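Long-range contacts in histidine acid phosphatase (Bifidobacterium longum subsp. infantis, PDB 6RXD), which probably hydrolyses phosphate esters of inositol phosphates such as phytate, and of 2,3-bisphosphoglycerate, as a histidine acid phytase of the MINPP type: residues G46-L50 / I314-M318; Y55-L59 / D307-L311; G87-A91 / H326-F330; D243-I248 / Q332-Y338; G275-A279 / A290-V294. One frame throughout, in Å; residues are numbered along the deposited sequence. Where two conformers were deposited one is given.

Contact 1. Residues G46-L50 / I314-M318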
# COMPACT_ATOMS: atom_id res chain seq x y z
N GLY A 46 -6.70 -0.80 -3.13
CA GLY A 46 -7.30 -1.53 -2.04
C GLY A 46 -6.83 -2.98 -2.00
O GLY A 46 -6.05 -3.43 -2.85
N SER A 47 -7.32 -3.69 -0.99
CA SER A 47 -7.08 -5.12 -0.83
C SER A 47 -7.30 -5.92 -2.12
O SER A 47 -8.27 -5.70 -2.84
CB SER A 47 -8.02 -5.67 0.23
OG SER A 47 -7.65 -5.22 1.52
N ARG A 48 -6.37 -6.84 -2.37
CA ARG A 48 -6.37 -7.71 -3.55
C ARG A 48 -6.30 -9.15 -3.09
O ARG A 48 -5.95 -9.42 -1.94
CB ARG A 48 -5.13 -7.45 -4.41
CG ARG A 48 -5.01 -6.07 -5.00
CD ARG A 48 -3.65 -5.92 -5.68
NE ARG A 48 -3.44 -6.91 -6.73
CZ ARG A 48 -2.77 -6.68 -7.86
NH1 ARG A 48 -2.63 -7.65 -8.77
NH2 ARG A 48 -2.26 -5.48 -8.10
N GLY A 49 -6.61 -10.08 -3.98
CA GLY A 49 -6.44 -11.49 -3.66
C GLY A 49 -5.00 -11.94 -3.85
O GLY A 49 -4.10 -11.11 -4.02
N LEU A 50 -4.77 -13.25 -3.82
CA LEU A 50 -3.44 -13.78 -4.12
C LEU A 50 -3.05 -13.38 -5.53
O LEU A 50 -3.91 -13.31 -6.42
CB LEU A 50 -3.46 -15.31 -4.00
CG LEU A 50 -3.68 -15.83 -2.58
CD1 LEU A 50 -3.89 -17.35 -2.59
CD2 LEU A 50 -2.50 -15.44 -1.67
N ILE A 314 -3.32 -12.56 3.52
CA ILE A 314 -4.21 -12.32 2.37
C ILE A 314 -5.66 -12.69 2.73
O ILE A 314 -6.60 -12.07 2.24
CB ILE A 314 -3.72 -13.05 1.11
CG1 ILE A 314 -2.42 -12.42 0.60
CG2 ILE A 314 -4.73 -12.95 -0.03
CD1 ILE A 314 -2.59 -11.01 0.04
N ALA A 315 -5.83 -13.69 3.59
CA ALA A 315 -7.16 -14.08 4.05
C ALA A 315 -7.87 -12.91 4.70
O ALA A 315 -9.08 -12.74 4.53
CB ALA A 315 -7.07 -15.23 5.03
N ALA A 316 -7.13 -12.09 5.45
CA ALA A 316 -7.74 -10.90 6.07
C ALA A 316 -8.25 -9.94 5.01
O ALA A 316 -9.28 -9.28 5.19
CB ALA A 316 -6.74 -10.21 6.98
N ASP A 317 -7.51 -9.83 3.90
CA ASP A 317 -7.88 -8.94 2.80
C ASP A 317 -9.04 -9.52 2.03
O ASP A 317 -9.76 -8.78 1.34
CB ASP A 317 -6.68 -8.75 1.87
CG ASP A 317 -5.56 -7.98 2.51
OD1 ASP A 317 -4.52 -7.80 1.86
OD2 ASP A 317 -5.74 -7.53 3.67
N MET A 318 -9.23 -10.83 2.14
CA MET A 318 -10.31 -11.52 1.44
C MET A 318 -11.48 -11.83 2.37
O MET A 318 -12.22 -12.80 2.16
CB MET A 318 -9.81 -12.81 0.78
CG MET A 318 -8.65 -12.56 -0.18
SD MET A 318 -8.28 -14.01 -1.20
CE MET A 318 -9.69 -14.01 -2.31
O HOH W 1 -4.10 -7.87 -0.82
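Ser47 lays its CB and OG against Asp317 CB and its carboxylate, with Ser47 OG 3.6 Å from Asp317 CG and no bond between the two side chains; the polar bond of OG goes instead to Gln103. A small hydroxyl suits a place where the chain passes so close to the helix end. The carboxylate reaches the loop through water 1, which donates to Asp317 OD1 at 2.7 Å and accepts from Arg48 N at 2.9 Å; the side chain of Arg48 itself leads off from helix 301-317. Further on, Met318 brings SD to 4.0 Å from Gly49 CA, an approach helped by the bare glycine carbon, since a CB there would come close to Met318 CE. Leu50 and Ile314 cross obliquely, the branch CD2 of the leucine resting on CG2 of the isoleucine at 3.7 Å, two branched apolar groups suited to this buried place. Asn92 holds Leu50 N. Gly46, Ser47 and Arg48 end the RHGxR signature of histidine acid phosphatases, whose histidine is the phosphate-accepting nucleophile in this family, and the contact sets the exit of that active-site loop against the end of helix 301-317.

Contact 2. Residues Y55-L59 / D307-L311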
# COMPACT_ATOMS: atom_id res chain seq x y z
N TYR A 55 1.21 -19.69 -3.37
CA TYR A 55 1.29 -20.01 -1.95
C TYR A 55 0.26 -21.08 -1.60
O TYR A 55 0.53 -22.03 -0.86
CB TYR A 55 1.03 -18.77 -1.09
CG TYR A 55 2.10 -17.70 -1.19
CD1 TYR A 55 3.45 -18.04 -1.17
CD2 TYR A 55 1.76 -16.36 -1.32
CE1 TYR A 55 4.43 -17.06 -1.26
CE2 TYR A 55 2.73 -15.37 -1.42
CZ TYR A 55 4.06 -15.73 -1.39
OH TYR A 55 5.03 -14.74 -1.48
N ASP A 56 -0.94 -20.91 -2.14
CA ASP A 56 -2.00 -21.89 -1.95
C ASP A 56 -1.72 -23.19 -2.71
O ASP A 56 -2.02 -24.28 -2.22
CB ASP A 56 -3.38 -21.31 -2.32
CG ASP A 56 -3.44 -20.70 -3.73
OD1 ASP A 56 -4.56 -20.61 -4.28
OD2 ASP A 56 -2.41 -20.28 -4.29
N ALA A 57 -1.12 -23.07 -3.89
CA ALA A 57 -0.75 -24.24 -4.67
C ALA A 57 0.28 -25.08 -3.93
O ALA A 57 0.12 -26.30 -3.75
CB ALA A 57 -0.21 -23.83 -6.03
N LEU A 58 1.37 -24.43 -3.52
CA LEU A 58 2.49 -25.16 -2.93
C LEU A 58 2.09 -25.84 -1.63
O LEU A 58 2.52 -26.97 -1.35
CB LEU A 58 3.68 -24.23 -2.71
CG LEU A 58 4.46 -23.83 -3.96
CD1 LEU A 58 5.39 -22.67 -3.67
CD2 LEU A 58 5.24 -25.02 -4.48
N LEU A 59 1.28 -25.16 -0.82
CA LEU A 59 0.87 -25.76 0.43
C LEU A 59 -0.09 -26.93 0.22
O LEU A 59 -0.08 -27.88 1.00
CB LEU A 59 0.30 -24.71 1.39
CG LEU A 59 1.34 -23.77 2.02
CD1 LEU A 59 0.62 -22.70 2.80
CD2 LEU A 59 2.29 -24.55 2.95
N ASP A 307 4.89 -19.21 3.57
CA ASP A 307 3.75 -19.36 2.66
C ASP A 307 2.43 -19.38 3.43
O ASP A 307 1.46 -18.75 3.00
CB ASP A 307 3.89 -20.62 1.79
CG ASP A 307 5.01 -20.50 0.78
OD1 ASP A 307 5.63 -19.43 0.71
OD2 ASP A 307 5.26 -21.48 0.05
N LEU A 308 2.42 -20.07 4.57
CA LEU A 308 1.22 -20.14 5.40
C LEU A 308 0.89 -18.76 5.96
O LEU A 308 -0.27 -18.35 6.00
CB LEU A 308 1.38 -21.17 6.54
CG LEU A 308 0.14 -21.45 7.39
CD1 LEU A 308 -1.00 -21.89 6.47
CD2 LEU A 308 0.45 -22.54 8.40
N TYR A 309 1.93 -18.04 6.39
CA TYR A 309 1.74 -16.67 6.86
C TYR A 309 1.18 -15.79 5.75
O TYR A 309 0.31 -14.96 5.98
CB TYR A 309 3.04 -16.09 7.41
CG TYR A 309 2.93 -14.63 7.78
CD1 TYR A 309 2.24 -14.23 8.92
CD2 TYR A 309 3.52 -13.65 6.99
CE1 TYR A 309 2.13 -12.87 9.24
CE2 TYR A 309 3.42 -12.32 7.32
CZ TYR A 309 2.72 -11.94 8.44
OH TYR A 309 2.63 -10.60 8.74
N ASN A 310 1.68 -15.96 4.52
CA ASN A 310 1.15 -15.17 3.41
C ASN A 310 -0.33 -15.45 3.15
O ASN A 310 -1.08 -14.55 2.75
CB ASN A 310 1.97 -15.37 2.13
CG ASN A 310 3.13 -14.39 2.03
OD1 ASN A 310 2.94 -13.23 1.66
ND2 ASN A 310 4.32 -14.83 2.39
N LEU A 311 -0.77 -16.68 3.39
CA LEU A 311 -2.19 -16.98 3.23
C LEU A 311 -3.01 -16.35 4.34
O LEU A 311 -4.10 -15.84 4.11
CB LEU A 311 -2.44 -18.50 3.15
CG LEU A 311 -1.84 -19.21 1.94
CD1 LEU A 311 -2.29 -20.67 1.95
CD2 LEU A 311 -2.25 -18.54 0.63
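Tyr55 and Asp307 mark the closest backbone approach, 5.3 Å between their CA atoms, of two helical segments that cross steeply, their N-to-C directions 132° apart and their axes 9.4 Å from each other. Residues 55-59 form the start of helix 55-69, and residues 307-311 lie well inside helix 301-317. Tyr55 carries much of the interface. Its CG stands beside the backbone N and opposite the carbonyl carbon (chi1 -67°), which sends the ring out across the neighbouring helix. Over one face of it comes Asn310, whose CB sits 3.8 Å from the ring centroid in a CH-pi contact. The amide beyond is stacked almost flat on the same ring, the planes only 15° apart, and its ND2 is held by the carbonyl of Met306 one turn back. Asp307 approaches the ring obliquely, with OD1 3.2 Å from Tyr55 CD1, while its OD2 faces Leu58 CD1. Beside the ring Leu311 CD2 packs on Tyr55 CB at 3.7 Å. Leu59 and Leu311 lie alongside with their chains pointing opposite ways, and Leu59 CD1 meets Leu311 CD1 at 3.6 Å; the same methyl of Leu59 touches the backbone N of Leu308. Branched leucines suit this place, where Leu85 of helix 75-95 and Ile298 also pack. No hydrogen bond joins the two segments; cohesion therefore rests on apolar burial and on the stack of amide on ring, to which the buried carboxylate, oblique to the tyrosine, probably adds at most a weak electrostatic term.

Contact 3. Residues G87-A91 / H326-F330. With ZN (zinc ion), chain D.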
# COMPACT_ATOMS: atom_id res chain seq x y z
N GLY A 87 -10.56 -23.62 0.20
CA GLY A 87 -11.42 -22.45 0.34
C GLY A 87 -10.80 -21.17 -0.20
O GLY A 87 -11.46 -20.43 -0.92
N ILE A 88 -9.55 -20.88 0.16
CA ILE A 88 -8.94 -19.64 -0.33
C ILE A 88 -8.65 -19.73 -1.83
O ILE A 88 -8.74 -18.74 -2.56
CB ILE A 88 -7.69 -19.22 0.50
CG1 ILE A 88 -7.34 -17.75 0.20
CG2 ILE A 88 -6.50 -20.13 0.21
CD1 ILE A 88 -6.54 -17.08 1.30
N THR A 89 -8.34 -20.93 -2.30
CA THR A 89 -8.13 -21.12 -3.73
C THR A 89 -9.44 -20.88 -4.48
O THR A 89 -9.48 -20.16 -5.48
CB THR A 89 -7.57 -22.51 -4.00
OG1 THR A 89 -6.26 -22.58 -3.45
CG2 THR A 89 -7.51 -22.81 -5.52
N ALA A 90 -10.53 -21.46 -3.98
CA ALA A 90 -11.83 -21.28 -4.62
C ALA A 90 -12.26 -19.82 -4.64
O ALA A 90 -12.87 -19.36 -5.60
CB ALA A 90 -12.88 -22.15 -3.95
N ALA A 91 -11.97 -19.09 -3.57
CA ALA A 91 -12.31 -17.67 -3.51
C ALA A 91 -11.55 -16.89 -4.59
O ALA A 91 -12.10 -16.00 -5.25
CB ALA A 91 -12.01 -17.12 -2.14
N HIS A 326 -17.08 -21.27 0.31
CA HIS A 326 -15.62 -21.17 0.26
C HIS A 326 -15.09 -20.38 1.46
O HIS A 326 -14.51 -19.30 1.31
CB HIS A 326 -15.10 -20.67 -1.11
CG HIS A 326 -15.72 -19.39 -1.59
ND1 HIS A 326 -15.39 -18.17 -1.05
CD2 HIS A 326 -16.62 -19.14 -2.58
CE1 HIS A 326 -16.07 -17.21 -1.67
NE2 HIS A 326 -16.82 -17.77 -2.59
N THR A 327 -15.30 -20.93 2.65
CA THR A 327 -14.75 -20.34 3.85
C THR A 327 -13.32 -20.83 4.11
O THR A 327 -12.90 -21.87 3.61
CB THR A 327 -15.62 -20.61 5.09
OG1 THR A 327 -15.64 -22.02 5.35
CG2 THR A 327 -17.04 -20.12 4.86
N PHE A 328 -12.59 -20.05 4.89
CA PHE A 328 -11.24 -20.43 5.30
C PHE A 328 -10.97 -19.78 6.65
O PHE A 328 -11.56 -18.75 6.97
CB PHE A 328 -10.19 -20.03 4.24
CG PHE A 328 -10.48 -18.73 3.53
CD1 PHE A 328 -9.94 -17.53 3.99
CD2 PHE A 328 -11.31 -18.70 2.41
CE1 PHE A 328 -10.23 -16.33 3.34
CE2 PHE A 328 -11.60 -17.51 1.75
CZ PHE A 328 -11.06 -16.32 2.22
N ALA A 329 -10.11 -20.40 7.45
CA ALA A 329 -9.87 -19.94 8.81
C ALA A 329 -8.40 -20.06 9.17
O ALA A 329 -8.02 -20.80 10.09
CB ALA A 329 -10.74 -20.73 9.79
N PHE A 330 -7.55 -19.33 8.44
CA PHE A 330 -6.11 -19.38 8.68
C PHE A 330 -5.73 -18.72 10.00
O PHE A 330 -4.66 -19.02 10.56
CB PHE A 330 -5.35 -18.76 7.51
CG PHE A 330 -5.40 -19.59 6.26
CD1 PHE A 330 -4.59 -20.71 6.12
CD2 PHE A 330 -6.27 -19.27 5.22
CE1 PHE A 330 -4.63 -21.49 4.98
CE2 PHE A 330 -6.31 -20.05 4.07
CZ PHE A 330 -5.50 -21.16 3.95
ZN ZN D . -18.01 -17.66 -4.32
O HOH W 2 -18.64 -19.90 -4.99
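His326 faces the helix with both its CB and its ring. CG falls between the backbone N and the carbonyl carbon (chi1 53°), a crowded position that folds the imidazole over the helix, so that Ala91 CA lies above one ring face and Ala91 CB is 3.7 Å from ND1. The other nitrogen, NE2, binds the zinc ion at 2.1 Å, and Glu94, one turn further along helix 75-95, binds the same metal together with water 2. Thr327 then turns its side chain outward and contributes its carbonyl, with Thr327 O 3.6 Å from Gly87 CA; a CB at Gly87 would clash with that oxygen, which makes glycine the fitting residue. The loop between helices 301-317 and 339-357 thus lies along a face of helix 75-95 kept low by Gly87, Ala90 and Ala91, in the helical part of this histidine phosphatase fold. Phe328 uses that low face: Ile88 CB sits over its ring, 4.2 Å from the centroid, and Phe328 CE2 meets Ala91 CB at 3.9 Å. Ala315 and Met318 of contact 1 border the ring too. Cutting Phe328 back to an alanine is likely to open a gap between helix 75-95 and Ala315 of helix 301-317, Ile88 CB losing the ring face above it and Ala91 CB its neighbour CE2. Phe330 crosses Ile88 at about a right angle and sets CE2 3.9 Å from Ile88 CG2, with Leu308 and Leu311 also against it.

Contact 4. Residues D243-I248 / Q332-Y338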
# COMPACT_ATOMS: atom_id res chain seq x y z
N ASP A 243 7.78 -23.91 14.88
CA ASP A 243 6.69 -23.79 15.84
C ASP A 243 5.34 -23.78 15.13
O ASP A 243 4.41 -24.52 15.48
CB ASP A 243 6.89 -22.51 16.65
CG ASP A 243 6.04 -22.47 17.90
OD1 ASP A 243 6.36 -23.20 18.86
OD2 ASP A 243 5.08 -21.68 17.94
N LEU A 244 5.23 -22.92 14.13
CA LEU A 244 3.99 -22.74 13.41
C LEU A 244 3.55 -24.04 12.77
O LEU A 244 2.40 -24.46 12.90
CB LEU A 244 4.17 -21.68 12.33
CG LEU A 244 2.89 -21.35 11.57
CD1 LEU A 244 1.96 -20.55 12.48
CD2 LEU A 244 3.20 -20.60 10.28
N LEU A 245 4.48 -24.68 12.07
CA LEU A 245 4.14 -25.87 11.28
C LEU A 245 3.85 -27.07 12.16
O LEU A 245 3.14 -27.99 11.74
CB LEU A 245 5.26 -26.21 10.29
CG LEU A 245 5.52 -25.15 9.22
CD1 LEU A 245 6.79 -25.49 8.45
CD2 LEU A 245 4.35 -25.04 8.26
N SER A 246 4.37 -27.09 13.38
CA SER A 246 4.20 -28.25 14.25
C SER A 246 2.77 -28.39 14.77
O SER A 246 2.42 -29.42 15.33
CB SER A 246 5.20 -28.25 15.41
OG SER A 246 4.94 -27.17 16.28
N GLN A 247 1.94 -27.36 14.56
CA GLN A 247 0.51 -27.42 14.88
C GLN A 247 -0.20 -28.35 13.93
O GLN A 247 -1.30 -28.84 14.22
CB GLN A 247 -0.14 -26.06 14.67
CG GLN A 247 0.35 -24.96 15.55
CD GLN A 247 -0.39 -23.68 15.25
OE1 GLN A 247 -1.43 -23.40 15.84
NE2 GLN A 247 0.13 -22.91 14.30
N ILE A 248 0.39 -28.54 12.76
CA ILE A 248 -0.27 -29.23 11.67
C ILE A 248 0.43 -30.54 11.33
O ILE A 248 -0.21 -31.57 11.14
CB ILE A 248 -0.29 -28.32 10.42
CG1 ILE A 248 -1.09 -27.05 10.70
CG2 ILE A 248 -0.85 -29.06 9.21
CD1 ILE A 248 -0.59 -25.83 9.91
N GLN A 332 -6.78 -19.40 12.78
CA GLN A 332 -6.70 -20.41 13.83
C GLN A 332 -5.28 -20.92 14.08
O GLN A 332 -5.01 -21.48 15.14
CB GLN A 332 -7.56 -21.62 13.49
CG GLN A 332 -6.91 -22.50 12.45
CD GLN A 332 -7.78 -23.65 12.07
OE1 GLN A 332 -7.75 -24.70 12.72
NE2 GLN A 332 -8.55 -23.48 11.00
N TYR A 333 -4.38 -20.71 13.12
CA TYR A 333 -3.00 -21.16 13.27
C TYR A 333 -2.13 -20.09 13.90
O TYR A 333 -0.94 -20.31 14.14
CB TYR A 333 -2.38 -21.54 11.92
CG TYR A 333 -3.17 -22.60 11.16
CD1 TYR A 333 -3.38 -23.86 11.71
CD2 TYR A 333 -3.67 -22.34 9.89
CE1 TYR A 333 -4.10 -24.83 11.03
CE2 TYR A 333 -4.38 -23.31 9.19
CZ TYR A 333 -4.60 -24.54 9.77
OH TYR A 333 -5.30 -25.51 9.09
N PHE A 334 -2.72 -18.93 14.18
CA PHE A 334 -1.93 -17.81 14.69
C PHE A 334 -2.51 -17.23 15.98
O PHE A 334 -2.49 -16.02 16.20
CB PHE A 334 -1.82 -16.72 13.62
CG PHE A 334 -1.01 -17.15 12.42
CD1 PHE A 334 0.37 -16.97 12.40
CD2 PHE A 334 -1.61 -17.76 11.32
CE1 PHE A 334 1.13 -17.36 11.30
CE2 PHE A 334 -0.86 -18.17 10.22
CZ PHE A 334 0.52 -17.96 10.21
N GLN A 335 -3.00 -18.12 16.84
CA GLN A 335 -3.64 -17.75 18.11
C GLN A 335 -2.68 -17.95 19.28
O GLN A 335 -1.77 -18.78 19.20
CB GLN A 335 -4.88 -18.61 18.34
CG GLN A 335 -5.97 -18.44 17.28
CD GLN A 335 -6.53 -17.03 17.25
OE1 GLN A 335 -7.09 -16.56 18.24
NE2 GLN A 335 -6.37 -16.35 16.12
N GLY A 336 -2.88 -17.20 20.35
CA GLY A 336 -2.06 -17.35 21.54
C GLY A 336 -0.59 -17.18 21.27
O GLY A 336 -0.17 -16.20 20.65
N ALA A 337 0.21 -18.15 21.71
CA ALA A 337 1.66 -18.08 21.54
C ALA A 337 2.07 -18.03 20.07
O ALA A 337 3.14 -17.52 19.73
CB ALA A 337 2.33 -19.25 22.26
N TYR A 338 1.22 -18.55 19.19
CA TYR A 338 1.50 -18.55 17.76
C TYR A 338 1.35 -17.16 17.13
O TYR A 338 1.87 -16.91 16.05
CB TYR A 338 0.62 -19.58 17.04
CG TYR A 338 0.83 -20.98 17.53
CD1 TYR A 338 1.96 -21.70 17.17
CD2 TYR A 338 -0.11 -21.60 18.35
CE1 TYR A 338 2.16 -22.99 17.62
CE2 TYR A 338 0.08 -22.90 18.80
CZ TYR A 338 1.22 -23.59 18.43
OH TYR A 338 1.41 -24.88 18.88
O HOH W 3 -2.88 -21.24 16.79
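Asp243, in the conformer given, brings OD2 to 3.2 Å from Tyr338 CD1, reaching the ring obliquely. The same oxygen lies close to Asp341, and the two residues bind a zinc in a structure of this protein, though none is bound to them in this model. Leu244 turns its side chain inward, with CG opposite the backbone N (chi1 -176°), and its CD1 lies over one face of Phe334, 3.9 Å from the ring centroid. A branched apolar residue suits this buried spot, lined further by Phe345 and Ala305. Gln247 carries the polar part. Its extended chain lays the amide over the centre of the Tyr338 ring, the planes 10° apart, while CG also touches that face. Both bonds of NE2 lie close to the amide plane: one to Tyr333 O at 2.8 Å and nearly straight (160°), the other back to Leu244 O at 3.1 Å. OE1 accepts from water 3 at 2.8 Å, and that water also serves Gln332 O and Gln335 N. A leucine in place of Gln247 would probably leave Tyr333 O without its donor and water 3 without one of its partners. Ile248 sets CD1 over a face of Tyr333, 4.0 Å from the centroid; Gln332 CG covers the opposite face. One amide, gripped at both its nitrogen and its oxygen, is probably held against rotation and ties residues 243-248 to the loop before helix 339-357, while aromatic faces supply the apolar contact.

Contact 5. Residues G275-A279 / A290-V294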
# COMPACT_ATOMS: atom_id res chain seq x y z
N GLY A 275 3.99 -31.14 -14.55
CA GLY A 275 3.68 -30.18 -15.60
C GLY A 275 3.17 -28.88 -15.03
O GLY A 275 2.94 -28.76 -13.82
N LYS A 276 3.01 -27.89 -15.89
CA LYS A 276 2.40 -26.62 -15.50
C LYS A 276 1.03 -26.88 -14.90
O LYS A 276 0.27 -27.69 -15.44
CB LYS A 276 2.23 -25.74 -16.73
CG LYS A 276 2.18 -24.28 -16.37
CD LYS A 276 1.32 -23.48 -17.31
CE LYS A 276 1.27 -22.07 -16.78
NZ LYS A 276 1.39 -22.13 -15.29
N ASN A 277 0.70 -26.20 -13.81
CA ASN A 277 -0.56 -26.46 -13.13
C ASN A 277 -1.50 -25.26 -13.18
O ASN A 277 -1.09 -24.15 -13.50
CB ASN A 277 -0.30 -26.88 -11.68
CG ASN A 277 -1.42 -27.71 -11.09
OD1 ASN A 277 -2.30 -28.18 -11.81
ND2 ASN A 277 -1.39 -27.89 -9.77
N CYS A 278 -2.77 -25.51 -12.91
CA CYS A 278 -3.79 -24.47 -12.89
C CYS A 278 -4.68 -24.72 -11.68
O CYS A 278 -4.96 -25.87 -11.36
CB CYS A 278 -4.61 -24.54 -14.18
SG CYS A 278 -5.87 -23.25 -14.37
N ALA A 279 -5.12 -23.65 -11.03
CA ALA A 279 -6.03 -23.78 -9.89
C ALA A 279 -7.28 -24.55 -10.29
O ALA A 279 -7.80 -24.35 -11.39
CB ALA A 279 -6.40 -22.42 -9.36
N ALA A 290 -4.06 -17.86 -12.67
CA ALA A 290 -4.47 -19.08 -11.97
C ALA A 290 -3.52 -20.24 -12.26
O ALA A 290 -3.63 -21.31 -11.67
CB ALA A 290 -5.90 -19.45 -12.33
N CYS A 291 -2.58 -20.00 -13.17
CA CYS A 291 -1.55 -20.96 -13.48
C CYS A 291 -0.21 -20.39 -13.01
O CYS A 291 0.26 -19.40 -13.56
CB CYS A 291 -1.52 -21.20 -14.98
SG CYS A 291 -3.10 -21.69 -15.66
N GLY A 292 0.39 -21.03 -12.02
CA GLY A 292 1.59 -20.49 -11.39
C GLY A 292 2.88 -20.85 -12.10
O GLY A 292 2.89 -21.66 -13.03
N GLU A 293 3.98 -20.24 -11.66
CA GLU A 293 5.29 -20.53 -12.23
C GLU A 293 5.85 -21.77 -11.58
O GLU A 293 5.83 -21.89 -10.36
CB GLU A 293 6.23 -19.35 -12.01
CG GLU A 293 5.82 -18.11 -12.78
CD GLU A 293 6.69 -16.94 -12.45
OE1 GLU A 293 7.62 -17.15 -11.64
OE2 GLU A 293 6.47 -15.84 -12.99
N VAL A 294 6.38 -22.69 -12.39
CA VAL A 294 6.78 -23.99 -11.88
C VAL A 294 8.02 -23.94 -10.99
O VAL A 294 8.26 -24.86 -10.23
CB VAL A 294 7.01 -25.03 -13.02
CG1 VAL A 294 5.77 -25.17 -13.86
CG2 VAL A 294 8.21 -24.62 -13.90
O HOH W 4 2.34 -24.44 -12.35
O HOH W 5 0.45 -23.59 -10.71
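Ala279 and Ala290 share the one backbone hydrogen bond between the segments, Ala279 N giving to Ala290 O at 2.8 Å. The same carbonyl also takes a CA-H contact from Cys278, and a second such contact, from Cys291 CA to Asn277 O at 3.2 Å, keeps the two extended chains close as they run in roughly opposite directions. Cys278 and Cys291 are the partners of a disulfide known in this protein; in the conformer given, Cys278 SG and Cys291 SG are 3.4 Å apart, too far for an S-S bond. Cys278 has a second conformer, so the state of the pair is doubtful here. At the outer end Lys276, modelled in two conformers, in one of them gives NZ to Gly292 O at 2.8 Å, a bond to be read with caution because the fit against Cys291 CB is tight. Water 4 bridges Asn277 N to that carbonyl, and water 5 accepts from Gly292 N at 2.9 Å. Beyond these, the small side chain of Ala279 fits against Thr89 and Val93 of helix 75-95, with Tyr53 alongside. Waters 4 and 5 bridge where direct backbone pairing is missing, and formation of the disulfide would covalently close a loop with no strand or alpha helix.

Helix 301-317 joins contacts 1 and 2, whose centres are 13 Å apart and which meet where Leu50 CD1 packs on Leu311 CD2 at 3.8 Å. Helix 75-95 brings in contact 3: Asp56 OD1 of contact 2 is 2.7 Å from Thr89 OG1, and Met318 CE of contact 1 reaches Ala91 CB at 3.9 Å. The side chain of Met318, which packs on Gly49 of the signature loop, is about 7 Å from that of the zinc ligand His326. Contact 4 touches contact 2 through Leu308 and Ile248 and sits near the other bound zinc, about 7 Å from the side chain of Asp243. Contact 5, as far from the chain's centre as contact 4, meets contact 3 through Ala279 and Thr89.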